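Endoglucanase (Clostridium thermocellum, PDB 2C4X) probably degrades cellulose as part of a cellulosomal cellulase, of which this C-terminal fragment holds a PKD domain and the CBM44 module that binds beta-glucan chains and xyloglucan. Local coordinates at residues 103-108 with 246-251; 111-116 with 152-157; 166-171 with 229-234; 181-186 with 213-218. The protein carries 1 engineered substitution. All coordinates share one frame; numbering follows the deposited sequence.

Contact 1. Residues 103-108 with 246-251; sequences FNFEDG and YVDAID. With CA (calcium ion), chain C; EDO (1,2-ethanediol), chain E.
The calcium site of the CBM44 beta-sandwich joins Asn104 and Glu106, from the loop ahead of strand 114-117, to Asp248 on strand 241-251. Asp248 grips the ion with both carboxylate oxygens, OD1 at 2.6 Å and OD2 at 2.5 Å from the calcium, and OD2 is also hydrogen-bonded to Phe132. From the loop come the backbone O of Asn104, 2.4 Å from the calcium, and Glu106 OE2; the Glu106 chain bends at chi2 (-63°), bringing CD round to the metal side. Asp99, Lys133 and Arg136 complete the sphere, the last two through their carbonyl oxygens. The positive ion probably offsets the repulsion among the oxygens gathered around it. An Asx turn shapes the loop: Glu106 N donates to a lone pair of Asn104 OD1, in the carbonyl plane, at 3.0 Å, while Asn104 ND2 bonds to Ser101 O. Beside the site, Asp248 OD1 lies at the edge of the Phe105 ring, in its plane, 3.4 Å from CD2. A single antiparallel bridge continues the contact, with a nearly straight bond from Phe103 N to Ile250 O (2.8 Å) and a weak return from Ile250 N to Phe103 O. A 1,2-ethanediol, probably from the crystallisation liquor, accepts from the backbone N of Asn104 and Phe105. Strand 241-251 lies between strands 137-145 and 165-172 in its sheet, while Phe103 reaches across to Leu154 and Met231 of the other sheet.

Contact 2. Residues 111-116 with 152-157; sequences GGFTTS and LKLDGG
Backbone hydrogen bonds pair Thr114 with Lys153 in both directions, Thr114 N to Lys153 O at 2.8 Å and Lys153 N to Thr114 O at 2.9 Å. The adjoining Thr115 and Leu152 form a non-hydrogen-bonded antiparallel pair, and Leu152 CD1 packs 3.9 Å from Thr115 CG2. Among the apolar contacts, Leu154 CB sits over the centre of one face of the Phe113 ring, a CH-pi contact 4.0 Å from the centroid, and the two side chains cross at about a right angle. The Phe113 ring also meets Leu152 through CD2, which lies 4.0 Å from Leu152 CG. Polar side chains meet on the face that carries Thr114 and Lys153. With its chain extended beyond CG, Lys153 passes Thr114 OG1 and donates from NZ to Ser116 OG at 3.2 Å; Ser116 OG is also hydrogen-bonded to Glu151. Two waters bridge the segments, one donating a hydrogen bond to Gly112 O and accepting one from Asp155 N, the other linking Thr114 OG1 to Asp155 OD2. Strand 114-117 is an outermost strand of its five-stranded sheet, and strand 148-155 lies between it and strand 229-238. Phe113 meets Phe103 edge-to-face, and Leu152 packs on Leu138 of the facing sheet.

Contact 3. Residues 166-171 with 229-234; sequences MTFRIW and QQMGIQ. With EDO (1,2-ethanediol), chain F.
Anti torsions carry Met231 toward Phe168: CG lies anti to the backbone N (chi1 -178°), SE lies anti to CA (chi2 -176°), and CG and SE both come close to Phe168 CZ. Met231 CG lies at the edge of the Phe168 ring, near its plane, 3.9 Å from Phe168 CZ. The selenium of this selenomethionine makes an oblique Met-aromatic contact, 5.3 Å from the ring centroid, as the two side chains slide past each other in opposite directions. The same atom also touches that of a second selenomethionine, both from the derivative used for the crystal, with Met231 SE 3.6 Å from Met166 SE. Farther along the strands, Ile170 and Ile233 reach toward each other tip to tip, their CD1 atoms 3.8 Å apart. Ile233 also borders the aromatic ring, its CG1 lying 4.1 Å from Phe168 CD2. No hydrogen bond links these segments; their axes approach to 9.9 Å, a spacing consistent with strands of facing sheets, and at 32° between their directions the strands run roughly parallel. The contact is therefore apolar packing across the hydrophobic interior of the beta-sandwich, with all the touching residues buried. Strand 165-172 lies between strands 241-251 and 211-218 in one sheet, and strand 229-238 between strands 148-155 and 178-187 in the other. Pro183 and Ile250 also pack on Phe168, while Val247 and Ile181 pack on Ile233.

Contact 4. Residues 181-186 with 213-218; sequences IQPYIM and NEITLT
Pro183 and Leu217 each bury 71 Å² in this contact, and Ile215 follows with 52 Å². The proline ring meets Ile215 at about a right angle. Its CG lies 3.7 Å from Ile215 CG2, the branch set anti to the backbone N, and its CD touches the same methyl from 4.0 Å. Leu217 instead presses a single methyl against the opposing backbone. Its CG stands anti to the backbone N (chi1 171°), and Leu217 CD2 comes 3.5 Å from Tyr184 C, equally near the following amide nitrogen, Ile185 N. The same methyl reaches the side chain of Ile185, where Leu217 CD2 lies 4.1 Å from CG2, and passes Pro183 O at 3.9 Å. Strands 178-187 and 211-218 belong to different sheets, and their short segments run 26° from parallel with axes 7.6 Å apart. Strand 198-203, beside 178-187, adds Thr200 against Ile215 and Leu217, while Phe168 packs on Pro183 from strand 165-172. Tyr184 starts away from the contact at CB; its hydroxyl is hydrogen-bonded to Gln230 and its ring stacks with Trp197. No hydrogen bond crosses between the two segments. Their association thus rests on burial of aliphatic groups and on close methyl packing against a peptide unit, as expected for two sheets meeting in the interior of a beta-sandwich.

Overall arrangement
All four contacts lie in the CBM44 beta-sandwich, separate from the PKD domain with its own calcium. Contact 1 joins the stretch before the first strand of the module to its last strand, so the other three are nested inside it. Contact 2 closes before contact 3 opens, and contact 4 is nested inside contact 3. Contact 2 pairs strands within one five-stranded sheet, whereas contacts 3 and 4, with centres about 5 Å apart, bridge that sheet to the other. Strand 241-251 of contact 1 and strand 165-172 of contact 3 are neighbours in one sheet. Contact 1 thus holds the module's start and end together through calcium, while contacts 3 and 4 build the apolar interior.

Contact 1. Residues 103-108 with 246-251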
loop_
_atom_site.group_PDB
_atom_site.type_symbol
_atom_site.label_atom_id
_atom_site.label_comp_id
_atom_site.label_asym_id
_atom_site.label_seq_id
_atom_site.Cartn_x
_atom_site.Cartn_y
_atom_site.Cartn_z
ATOM N N PHE A 103 -2.999 -0.435 10.954
ATOM C CA PHE A 103 -2.029 -0.965 11.914
ATOM C C PHE A 103 -0.637 -0.461 11.563
ATOM O O PHE A 103 0.019 -0.970 10.651
ATOM C CB PHE A 103 -2.109 -2.489 12.004
ATOM C CG PHE A 103 -3.337 -2.973 12.721
ATOM C CD1 PHE A 103 -3.365 -3.024 14.118
ATOM C CD2 PHE A 103 -4.475 -3.338 12.009
ATOM C CE1 PHE A 103 -4.505 -3.453 14.798
ATOM C CE2 PHE A 103 -5.628 -3.775 12.681
ATOM C CZ PHE A 103 -5.641 -3.822 14.077
ATOM N N ASN A 104 -0.218 0.572 12.290
ATOM C CA ASN A 104 0.997 1.322 11.974
ATOM C C ASN A 104 2.109 1.134 12.998
ATOM O O ASN A 104 3.284 1.412 12.712
ATOM C CB ASN A 104 0.664 2.810 11.811
ATOM C CG ASN A 104 -0.027 3.397 13.033
ATOM O OD1 ASN A 104 0.580 3.541 14.100
ATOM N ND2 ASN A 104 -1.299 3.756 12.879
ATOM N N PHE A 105 1.708 0.687 14.189
ATOM C CA PHE A 105 2.603 0.320 15.294
ATOM C C PHE A 105 3.486 1.457 15.837
ATOM O O PHE A 105 4.457 1.211 16.556
ATOM C CB PHE A 105 3.411 -0.931 14.937
ATOM C CG PHE A 105 2.555 -2.071 14.476
ATOM C CD1 PHE A 105 1.760 -2.769 15.389
ATOM C CD2 PHE A 105 2.506 -2.425 13.130
ATOM C CE1 PHE A 105 0.942 -3.816 14.977
ATOM C CE2 PHE A 105 1.691 -3.480 12.700
ATOM C CZ PHE A 105 0.906 -4.174 13.625
ATOM N N GLU A 106 3.110 2.696 15.528
ATOM C CA GLU A 106 3.890 3.874 15.928
ATOM C C GLU A 106 3.702 4.265 17.397
ATOM O O GLU A 106 4.463 5.086 17.925
ATOM C CB GLU A 106 3.593 5.074 15.008
ATOM C CG GLU A 106 3.825 4.803 13.510
ATOM C CD GLU A 106 5.279 4.492 13.178
ATOM O OE1 GLU A 106 6.179 5.225 13.629
ATOM O OE2 GLU A 106 5.530 3.508 12.457
ATOM N N ASP A 107 2.697 3.684 18.054
ATOM C CA ASP A 107 2.472 3.943 19.480
ATOM C C ASP A 107 3.287 3.016 20.395
ATOM O O ASP A 107 3.200 3.116 21.620
ATOM C CB ASP A 107 0.973 3.912 19.833
ATOM C CG ASP A 107 0.350 2.521 19.708
ATOM O OD1 ASP A 107 1.049 1.545 19.349
ATOM O OD2 ASP A 107 -0.868 2.406 19.971
ATOM N N GLY A 108 4.073 2.120 19.794
ATOM C CA GLY A 108 4.971 1.237 20.544
ATOM C C GLY A 108 4.320 -0.043 21.043
ATOM O O GLY A 108 4.965 -0.870 21.691
ATOM N N TYR A 246 9.321 -9.463 9.775
ATOM C CA TYR A 246 8.860 -8.139 10.165
ATOM C C TYR A 246 7.533 -7.834 9.485
ATOM O O TYR A 246 7.317 -8.200 8.326
ATOM C CB TYR A 246 9.907 -7.073 9.833
ATOM C CG TYR A 246 11.217 -7.263 10.564
ATOM C CD1 TYR A 246 12.190 -8.130 10.072
ATOM C CD2 TYR A 246 11.479 -6.584 11.751
ATOM C CE1 TYR A 246 13.396 -8.316 10.745
ATOM C CE2 TYR A 246 12.682 -6.761 12.428
ATOM C CZ TYR A 246 13.638 -7.627 11.916
ATOM O OH TYR A 246 14.837 -7.805 12.570
ATOM N N VAL A 247 6.645 -7.184 10.228
ATOM C CA VAL A 247 5.289 -6.881 9.768
ATOM C C VAL A 247 4.961 -5.442 10.130
ATOM O O VAL A 247 5.174 -5.020 11.265
ATOM C CB VAL A 247 4.226 -7.810 10.422
ATOM C CG1 VAL A 247 2.829 -7.480 9.903
ATOM C CG2 VAL A 247 4.561 -9.290 10.181
ATOM N N ASP A 248 4.439 -4.692 9.167
ATOM C CA ASP A 248 4.127 -3.283 9.401
ATOM C C ASP A 248 3.109 -2.797 8.405
ATOM O O ASP A 248 2.939 -3.398 7.344
ATOM C CB ASP A 248 5.389 -2.407 9.301
ATOM C CG ASP A 248 5.177 -1.001 9.851
ATOM O OD1 ASP A 248 4.243 -0.803 10.661
ATOM O OD2 ASP A 248 5.942 -0.078 9.481
ATOM N N ALA A 249 2.437 -1.707 8.770
ATOM C CA ALA A 249 1.606 -0.928 7.855
ATOM C C ALA A 249 0.507 -1.761 7.197
ATOM O O ALA A 249 0.290 -1.678 5.979
ATOM C CB ALA A 249 2.473 -0.211 6.807
ATOM N N ILE A 250 -0.176 -2.567 8.010
ATOM C CA ILE A 250 -1.392 -3.255 7.563
ATOM C C ILE A 250 -2.484 -2.199 7.416
ATOM O O ILE A 250 -2.751 -1.425 8.346
ATOM C CB ILE A 250 -1.835 -4.375 8.529
ATOM C CG1 ILE A 250 -0.680 -5.354 8.773
ATOM C CG2 ILE A 250 -3.048 -5.114 7.967
ATOM C CD1 ILE A 250 -0.918 -6.318 9.931
ATOM N N ASP A 251 -3.088 -2.146 6.235
ATOM C CA ASP A 251 -3.929 -1.015 5.875
ATOM C C ASP A 251 -5.115 -1.408 5.004
ATOM O O ASP A 251 -5.055 -2.378 4.244
ATOM C CB ASP A 251 -3.082 0.040 5.149
ATOM C CG ASP A 251 -3.628 1.442 5.312
ATOM O OD1 ASP A 251 -4.500 1.653 6.188
ATOM O OD2 ASP A 251 -3.177 2.340 4.569
HETATM CA CA CA C . 4.962 1.641 11.029
HETATM C C1 EDO E . -1.486 0.144 17.599
HETATM O O1 EDO E . -0.116 -0.290 17.660
HETATM C C2 EDO E . -2.061 -0.124 16.214
HETATM O O2 EDO E . -1.139 0.330 15.226
#

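Contact 2. Residues 111-116 with 152-157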
loop_
_atom_site.group_PDB
_atom_site.type_symbol
_atom_site.label_atom_id
_atom_site.label_comp_id
_atom_site.label_asym_id
_atom_site.label_seq_id
_atom_site.Cartn_x
_atom_site.Cartn_y
_atom_site.Cartn_z
ATOM N N GLY A 111 -0.630 -3.648 19.259
ATOM C CA GLY A 111 -1.919 -3.423 18.607
ATOM C C GLY A 111 -2.911 -4.561 18.797
ATOM O O GLY A 111 -3.811 -4.757 17.970
ATOM N N GLY A 112 -2.748 -5.316 19.883
ATOM C CA GLY A 112 -3.615 -6.460 20.155
ATOM C C GLY A 112 -3.133 -7.779 19.570
ATOM O O GLY A 112 -3.724 -8.826 19.841
ATOM N N PHE A 113 -2.050 -7.735 18.790
ATOM C CA PHE A 113 -1.490 -8.935 18.164
ATOM C C PHE A 113 -0.852 -9.915 19.158
ATOM O O PHE A 113 -0.174 -9.508 20.113
ATOM C CB PHE A 113 -0.515 -8.567 17.047
ATOM C CG PHE A 113 -1.195 -8.195 15.750
ATOM C CD1 PHE A 113 -1.685 -6.902 15.545
ATOM C CD2 PHE A 113 -1.357 -9.144 14.739
ATOM C CE1 PHE A 113 -2.320 -6.558 14.348
ATOM C CE2 PHE A 113 -1.996 -8.817 13.545
ATOM C CZ PHE A 113 -2.474 -7.512 13.349
ATOM N N THR A 114 -1.095 -11.205 18.933
ATOM C CA THR A 114 -0.542 -12.271 19.782
ATOM C C THR A 114 0.077 -13.347 18.898
ATOM O O THR A 114 -0.052 -13.299 17.680
ATOM C CB THR A 114 -1.629 -12.923 20.684
ATOM O OG1 THR A 114 -2.658 -13.492 19.871
ATOM C CG2 THR A 114 -2.264 -11.904 21.627
ATOM N N THR A 115 0.743 -14.325 19.504
ATOM C CA THR A 115 1.310 -15.425 18.730
ATOM C C THR A 115 0.777 -16.784 19.187
ATOM O O THR A 115 0.340 -16.948 20.326
ATOM C CB THR A 115 2.846 -15.428 18.795
ATOM O OG1 THR A 115 3.260 -15.493 20.160
ATOM C CG2 THR A 115 3.432 -14.166 18.145
ATOM N N SER A 116 0.800 -17.746 18.272
ATOM C CA SER A 116 0.560 -19.135 18.609
ATOM C C SER A 116 1.265 -20.015 17.588
ATOM O O SER A 116 1.745 -19.528 16.558
ATOM C CB SER A 116 -0.944 -19.447 18.662
ATOM O OG SER A 116 -1.627 -18.951 17.534
ATOM N N LEU A 152 0.816 -15.121 13.671
ATOM C CA LEU A 152 0.800 -13.817 14.308
ATOM C C LEU A 152 -0.604 -13.285 14.040
ATOM O O LEU A 152 -0.959 -13.040 12.885
ATOM C CB LEU A 152 1.868 -12.898 13.689
ATOM C CG LEU A 152 1.917 -11.461 14.212
ATOM C CD1 LEU A 152 2.160 -11.438 15.713
ATOM C CD2 LEU A 152 2.961 -10.632 13.464
ATOM N N LYS A 153 -1.396 -13.098 15.093
ATOM C CA LYS A 153 -2.844 -12.977 14.927
ATOM C C LYS A 153 -3.501 -11.917 15.820
ATOM O O LYS A 153 -2.995 -11.577 16.891
ATOM C CB LYS A 153 -3.511 -14.346 15.149
ATOM C CG LYS A 153 -3.539 -14.796 16.624
ATOM C CD LYS A 153 -4.056 -16.200 16.774
ATOM C CE LYS A 153 -4.098 -16.611 18.241
ATOM N NZ LYS A 153 -4.575 -18.030 18.358
ATOM N N LEU A 154 -4.628 -11.408 15.340
ATOM C CA LEU A 154 -5.468 -10.493 16.077
ATOM C C LEU A 154 -6.862 -11.119 16.176
ATOM O O LEU A 154 -7.512 -11.347 15.149
ATOM C CB LEU A 154 -5.572 -9.166 15.314
ATOM C CG LEU A 154 -5.802 -7.789 15.957
ATOM C CD1 LEU A 154 -6.803 -7.012 15.108
ATOM C CD2 LEU A 154 -6.220 -7.772 17.432
ATOM N N ASP A 155 -7.306 -11.420 17.394
ATOM C CA ASP A 155 -8.714 -11.718 17.633
ATOM C C ASP A 155 -9.325 -10.404 18.102
ATOM O O ASP A 155 -8.943 -9.855 19.117
ATOM C CB ASP A 155 -8.907 -12.809 18.693
ATOM C CG ASP A 155 -8.435 -14.173 18.232
ATOM O OD1 ASP A 155 -9.104 -14.804 17.366
ATOM O OD2 ASP A 155 -7.393 -14.626 18.766
ATOM N N GLY A 156 -10.330 -9.926 17.407
ATOM C CA GLY A 156 -11.147 -10.777 16.621
ATOM C C GLY A 156 -12.522 -10.549 17.184
ATOM O O GLY A 156 -13.109 -11.446 17.810
ATOM N N GLY A 157 -12.943 -9.291 17.046
ATOM C CA GLY A 157 -14.337 -8.867 17.023
ATOM C C GLY A 157 -14.542 -8.554 15.551
ATOM O O GLY A 157 -14.147 -9.343 14.696
HETATM O O HOH W 1 -5.418 -10.772 19.524
HETATM O O HOH W 2 -5.545 -12.950 20.372
#

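Contact 3. Residues 166-171 with 229-234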
loop_
_atom_site.group_PDB
_atom_site.type_symbol
_atom_site.label_atom_id
_atom_site.label_comp_id
_atom_site.label_asym_id
_atom_site.label_seq_id
_atom_site.Cartn_x
_atom_site.Cartn_y
_atom_site.Cartn_z
HETATM N N MSE A 166 -7.490 -5.738 2.291
HETATM C CA MSE A 166 -6.417 -5.390 3.216
HETATM C C MSE A 166 -5.072 -5.518 2.515
HETATM O O MSE A 166 -4.876 -6.434 1.715
HETATM C CB MSE A 166 -6.431 -6.338 4.418
HETATM C CG MSE A 166 -7.614 -6.188 5.358
HETATM SE SE MSE A 166 -8.059 -7.921 6.186
HETATM C CE MSE A 166 -9.178 -8.590 4.710
ATOM N N THR A 167 -4.148 -4.616 2.846
ATOM C CA THR A 167 -2.772 -4.678 2.366
ATOM C C THR A 167 -1.818 -4.930 3.534
ATOM O O THR A 167 -1.801 -4.168 4.503
ATOM C CB THR A 167 -2.386 -3.362 1.633
ATOM O OG1 THR A 167 -3.235 -3.193 0.496
ATOM C CG2 THR A 167 -0.943 -3.384 1.169
ATOM N N PHE A 168 -1.039 -6.007 3.437
ATOM C CA PHE A 168 -0.034 -6.357 4.443
ATOM C C PHE A 168 1.349 -6.057 3.875
ATOM O O PHE A 168 1.576 -6.232 2.676
ATOM C CB PHE A 168 -0.092 -7.854 4.775
ATOM C CG PHE A 168 -1.379 -8.308 5.418
ATOM C CD1 PHE A 168 -2.560 -8.427 4.670
ATOM C CD2 PHE A 168 -1.398 -8.665 6.765
ATOM C CE1 PHE A 168 -3.751 -8.869 5.264
ATOM C CE2 PHE A 168 -2.579 -9.113 7.376
ATOM C CZ PHE A 168 -3.761 -9.220 6.622
ATOM N N ARG A 169 2.264 -5.604 4.728
ATOM C CA ARG A 169 3.682 -5.528 4.366
ATOM C C ARG A 169 4.501 -6.445 5.271
ATOM O O ARG A 169 4.480 -6.312 6.496
ATOM C CB ARG A 169 4.206 -4.084 4.414
ATOM C CG ARG A 169 3.767 -3.242 3.233
ATOM C CD ARG A 169 2.418 -2.572 3.456
ATOM N NE ARG A 169 2.092 -1.673 2.343
ATOM C CZ ARG A 169 1.227 -0.661 2.408
ATOM N NH1 ARG A 169 0.585 -0.391 3.540
ATOM N NH2 ARG A 169 1.010 0.096 1.339
ATOM N N ILE A 170 5.213 -7.383 4.654
ATOM C CA ILE A 170 5.901 -8.439 5.388
ATOM C C ILE A 170 7.331 -8.567 4.880
ATOM O O ILE A 170 7.554 -8.822 3.698
ATOM C CB ILE A 170 5.153 -9.812 5.251
ATOM C CG1 ILE A 170 3.651 -9.651 5.523
ATOM C CG2 ILE A 170 5.750 -10.875 6.182
ATOM C CD1 ILE A 170 2.791 -10.855 5.090
ATOM N N TRP A 171 8.290 -8.376 5.778
ATOM C CA TRP A 171 9.702 -8.560 5.466
ATOM C C TRP A 171 10.060 -10.013 5.748
ATOM O O TRP A 171 10.033 -10.458 6.894
ATOM C CB TRP A 171 10.560 -7.617 6.319
ATOM C CG TRP A 171 11.961 -7.389 5.803
ATOM C CD1 TRP A 171 12.377 -6.367 4.998
ATOM C CD2 TRP A 171 13.127 -8.187 6.070
ATOM N NE1 TRP A 171 13.723 -6.479 4.740
ATOM C CE2 TRP A 171 14.209 -7.587 5.384
ATOM C CE3 TRP A 171 13.360 -9.352 6.816
ATOM C CZ2 TRP A 171 15.511 -8.111 5.424
ATOM C CZ3 TRP A 171 14.653 -9.875 6.855
ATOM C CH2 TRP A 171 15.714 -9.251 6.163
ATOM N N GLN A 229 -13.961 -11.987 13.859
ATOM C CA GLN A 229 -12.932 -12.288 12.863
ATOM C C GLN A 229 -11.560 -12.416 13.497
ATOM O O GLN A 229 -11.198 -11.631 14.387
ATOM C CB GLN A 229 -12.876 -11.175 11.812
ATOM C CG GLN A 229 -14.188 -10.889 11.114
ATOM C CD GLN A 229 -14.176 -9.573 10.346
ATOM O OE1 GLN A 229 -13.296 -8.729 10.540
ATOM N NE2 GLN A 229 -15.165 -9.385 9.485
ATOM N N GLN A 230 -10.794 -13.408 13.051
ATOM C CA GLN A 230 -9.369 -13.451 13.353
ATOM C C GLN A 230 -8.600 -13.073 12.096
ATOM O O GLN A 230 -8.790 -13.686 11.045
ATOM C CB GLN A 230 -8.950 -14.835 13.844
ATOM C CG GLN A 230 -7.487 -14.919 14.258
ATOM C CD GLN A 230 -7.108 -16.299 14.736
ATOM O OE1 GLN A 230 -6.216 -16.935 14.173
ATOM N NE2 GLN A 230 -7.792 -16.779 15.778
HETATM N N MSE A 231 -7.753 -12.050 12.200
HETATM C CA MSE A 231 -6.862 -11.668 11.109
HETATM C C MSE A 231 -5.419 -11.966 11.517
HETATM O O MSE A 231 -5.044 -11.780 12.671
HETATM C CB MSE A 231 -7.037 -10.182 10.793
HETATM C CG MSE A 231 -6.207 -9.639 9.631
HETATM SE SE MSE A 231 -6.452 -7.670 9.411
HETATM C CE MSE A 231 -5.346 -7.073 10.857
ATOM N N GLY A 232 -4.605 -12.435 10.586
ATOM C CA GLY A 232 -3.201 -12.623 10.917
ATOM C C GLY A 232 -2.319 -13.040 9.766
ATOM O O GLY A 232 -2.691 -12.930 8.603
ATOM N N ILE A 233 -1.123 -13.495 10.113
ATOM C CA ILE A 233 -0.219 -14.089 9.158
ATOM C C ILE A 233 0.160 -15.469 9.676
ATOM O O ILE A 233 0.502 -15.631 10.855
ATOM C CB ILE A 233 1.033 -13.207 8.922
ATOM C CG1 ILE A 233 0.614 -11.824 8.416
ATOM C CG2 ILE A 233 1.990 -13.881 7.927
ATOM C CD1 ILE A 233 1.627 -10.760 8.690
ATOM N N GLN A 234 0.063 -16.454 8.791
ATOM C CA GLN A 234 0.448 -17.821 9.102
ATOM C C GLN A 234 1.694 -18.204 8.302
ATOM O O GLN A 234 1.802 -17.895 7.110
ATOM C CB GLN A 234 -0.691 -18.788 8.785
ATOM C CG GLN A 234 -0.453 -20.201 9.284
ATOM C CD GLN A 234 -1.580 -21.154 8.939
ATOM O OE1 GLN A 234 -1.722 -21.573 7.795
ATOM N NE2 GLN A 234 -2.369 -21.523 9.943
HETATM C C1 EDO F . -4.661 -20.952 12.937
HETATM O O1 EDO F . -4.865 -19.644 13.479
HETATM C C2 EDO F . -5.627 -21.189 11.786
HETATM O O2 EDO F . -5.176 -22.310 11.014
#

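Contact 4. Residues 181-186 with 213-218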
loop_
_atom_site.group_PDB
_atom_site.type_symbol
_atom_site.label_atom_id
_atom_site.label_comp_id
_atom_site.label_asym_id
_atom_site.label_seq_id
_atom_site.Cartn_x
_atom_site.Cartn_y
_atom_site.Cartn_z
ATOM N N ILE A 181 3.969 -18.773 3.349
ATOM C CA ILE A 181 3.505 -17.739 4.249
ATOM C C ILE A 181 2.162 -17.246 3.707
ATOM O O ILE A 181 1.943 -17.240 2.492
ATOM C CB ILE A 181 4.562 -16.603 4.371
ATOM C CG1 ILE A 181 4.192 -15.616 5.478
ATOM C CG2 ILE A 181 4.803 -15.907 3.018
ATOM C CD1 ILE A 181 5.369 -14.789 5.969
ATOM N N GLN A 182 1.247 -16.870 4.595
ATOM C CA GLN A 182 -0.053 -16.385 4.141
ATOM C C GLN A 182 -0.771 -15.458 5.115
ATOM O O GLN A 182 -1.119 -15.873 6.227
ATOM C CB GLN A 182 -0.972 -17.544 3.710
ATOM C CG GLN A 182 -1.354 -18.550 4.785
ATOM C CD GLN A 182 -2.136 -19.719 4.216
ATOM O OE1 GLN A 182 -2.782 -19.597 3.171
ATOM N NE2 GLN A 182 -2.084 -20.865 4.899
ATOM N N PRO A 183 -1.027 -14.206 4.680
ATOM C CA PRO A 183 -1.968 -13.367 5.413
ATOM C C PRO A 183 -3.335 -14.033 5.319
ATOM O O PRO A 183 -3.652 -14.639 4.286
ATOM C CB PRO A 183 -1.991 -12.063 4.614
ATOM C CG PRO A 183 -0.783 -12.111 3.743
ATOM C CD PRO A 183 -0.511 -13.536 3.470
ATOM N N TYR A 184 -4.119 -13.941 6.386
ATOM C CA TYR A 184 -5.435 -14.531 6.393
ATOM C C TYR A 184 -6.420 -13.703 7.181
ATOM O O TYR A 184 -6.049 -12.894 8.040
ATOM C CB TYR A 184 -5.401 -15.963 6.950
ATOM C CG TYR A 184 -5.112 -16.047 8.437
ATOM C CD1 TYR A 184 -6.151 -16.001 9.384
ATOM C CD2 TYR A 184 -3.805 -16.215 8.896
ATOM C CE1 TYR A 184 -5.889 -16.093 10.747
ATOM C CE2 TYR A 184 -3.530 -16.306 10.253
ATOM C CZ TYR A 184 -4.567 -16.242 11.172
ATOM O OH TYR A 184 -4.263 -16.349 12.513
ATOM N N ILE A 185 -7.685 -13.908 6.858
ATOM C CA ILE A 185 -8.777 -13.447 7.700
ATOM C C ILE A 185 -9.778 -14.583 7.844
ATOM O O ILE A 185 -10.191 -15.217 6.856
ATOM C CB ILE A 185 -9.431 -12.136 7.204
ATOM C CG1 ILE A 185 -10.389 -11.601 8.283
ATOM C CG2 ILE A 185 -10.136 -12.339 5.853
ATOM C CD1 ILE A 185 -10.650 -10.142 8.222
HETATM N N MSE A 186 -10.135 -14.859 9.091
HETATM C CA MSE A 186 -10.931 -16.008 9.433
HETATM C C MSE A 186 -12.160 -15.589 10.245
HETATM O O MSE A 186 -12.103 -15.546 11.477
HETATM C CB MSE A 186 -10.062 -17.013 10.205
HETATM C CG MSE A 186 -10.767 -18.297 10.582
HETATM SE SE MSE A 186 -9.551 -19.669 11.300
HETATM C CE MSE A 186 -8.677 -18.585 12.634
ATOM N N ASN A 213 7.544 -7.405 1.312
ATOM C CA ASN A 213 6.563 -7.966 0.400
ATOM C C ASN A 213 5.193 -7.380 0.691
ATOM O O ASN A 213 4.693 -7.472 1.818
ATOM C CB ASN A 213 6.494 -9.490 0.532
ATOM C CG ASN A 213 7.747 -10.175 0.039
ATOM O OD1 ASN A 213 7.769 -10.725 -1.057
ATOM N ND2 ASN A 213 8.802 -10.138 0.841
ATOM N N GLU A 214 4.599 -6.778 -0.330
ATOM C CA GLU A 214 3.269 -6.223 -0.217
ATOM C C GLU A 214 2.263 -7.254 -0.730
ATOM O O GLU A 214 2.267 -7.606 -1.911
ATOM C CB GLU A 214 3.186 -4.899 -0.983
ATOM C CG GLU A 214 1.922 -4.107 -0.722
ATOM C CD GLU A 214 2.047 -2.658 -1.146
ATOM O OE1 GLU A 214 1.359 -2.276 -2.117
ATOM O OE2 GLU A 214 2.829 -1.910 -0.512
ATOM N N ILE A 215 1.432 -7.759 0.179
ATOM C CA ILE A 215 0.462 -8.813 -0.130
ATOM C C ILE A 215 -0.940 -8.337 0.247
ATOM O O ILE A 215 -1.169 -7.888 1.371
ATOM C CB ILE A 215 0.799 -10.143 0.614
ATOM C CG1 ILE A 215 2.236 -10.586 0.324
ATOM C CG2 ILE A 215 -0.181 -11.254 0.225
ATOM C CD1 ILE A 215 2.788 -11.617 1.309
ATOM N N THR A 216 -1.870 -8.405 -0.703
ATOM C CA THR A 216 -3.255 -8.021 -0.429
ATOM C C THR A 216 -4.156 -9.225 -0.162
ATOM O O THR A 216 -3.857 -10.356 -0.570
ATOM C CB THR A 216 -3.882 -7.170 -1.556
ATOM O OG1 THR A 216 -3.997 -7.959 -2.742
ATOM C CG2 THR A 216 -3.051 -5.914 -1.839
ATOM N N LEU A 217 -5.272 -8.958 0.506
ATOM C CA LEU A 217 -6.247 -9.986 0.849
ATOM C C LEU A 217 -7.635 -9.357 0.917
ATOM O O LEU A 217 -7.818 -8.332 1.574
ATOM C CB LEU A 217 -5.873 -10.612 2.195
ATOM C CG LEU A 217 -6.879 -11.568 2.843
ATOM C CD1 LEU A 217 -7.060 -12.815 2.009
ATOM C CD2 LEU A 217 -6.434 -11.910 4.231
ATOM N N THR A 218 -8.605 -9.960 0.235
ATOM C CA THR A 218 -9.984 -9.479 0.290
ATOM C C THR A 218 -10.875 -10.386 1.137
ATOM O O THR A 218 -10.916 -11.609 0.928
ATOM C CB THR A 218 -10.591 -9.316 -1.124
ATOM O OG1 THR A 218 -9.738 -8.480 -1.903
ATOM C CG2 THR A 218 -11.980 -8.679 -1.066
#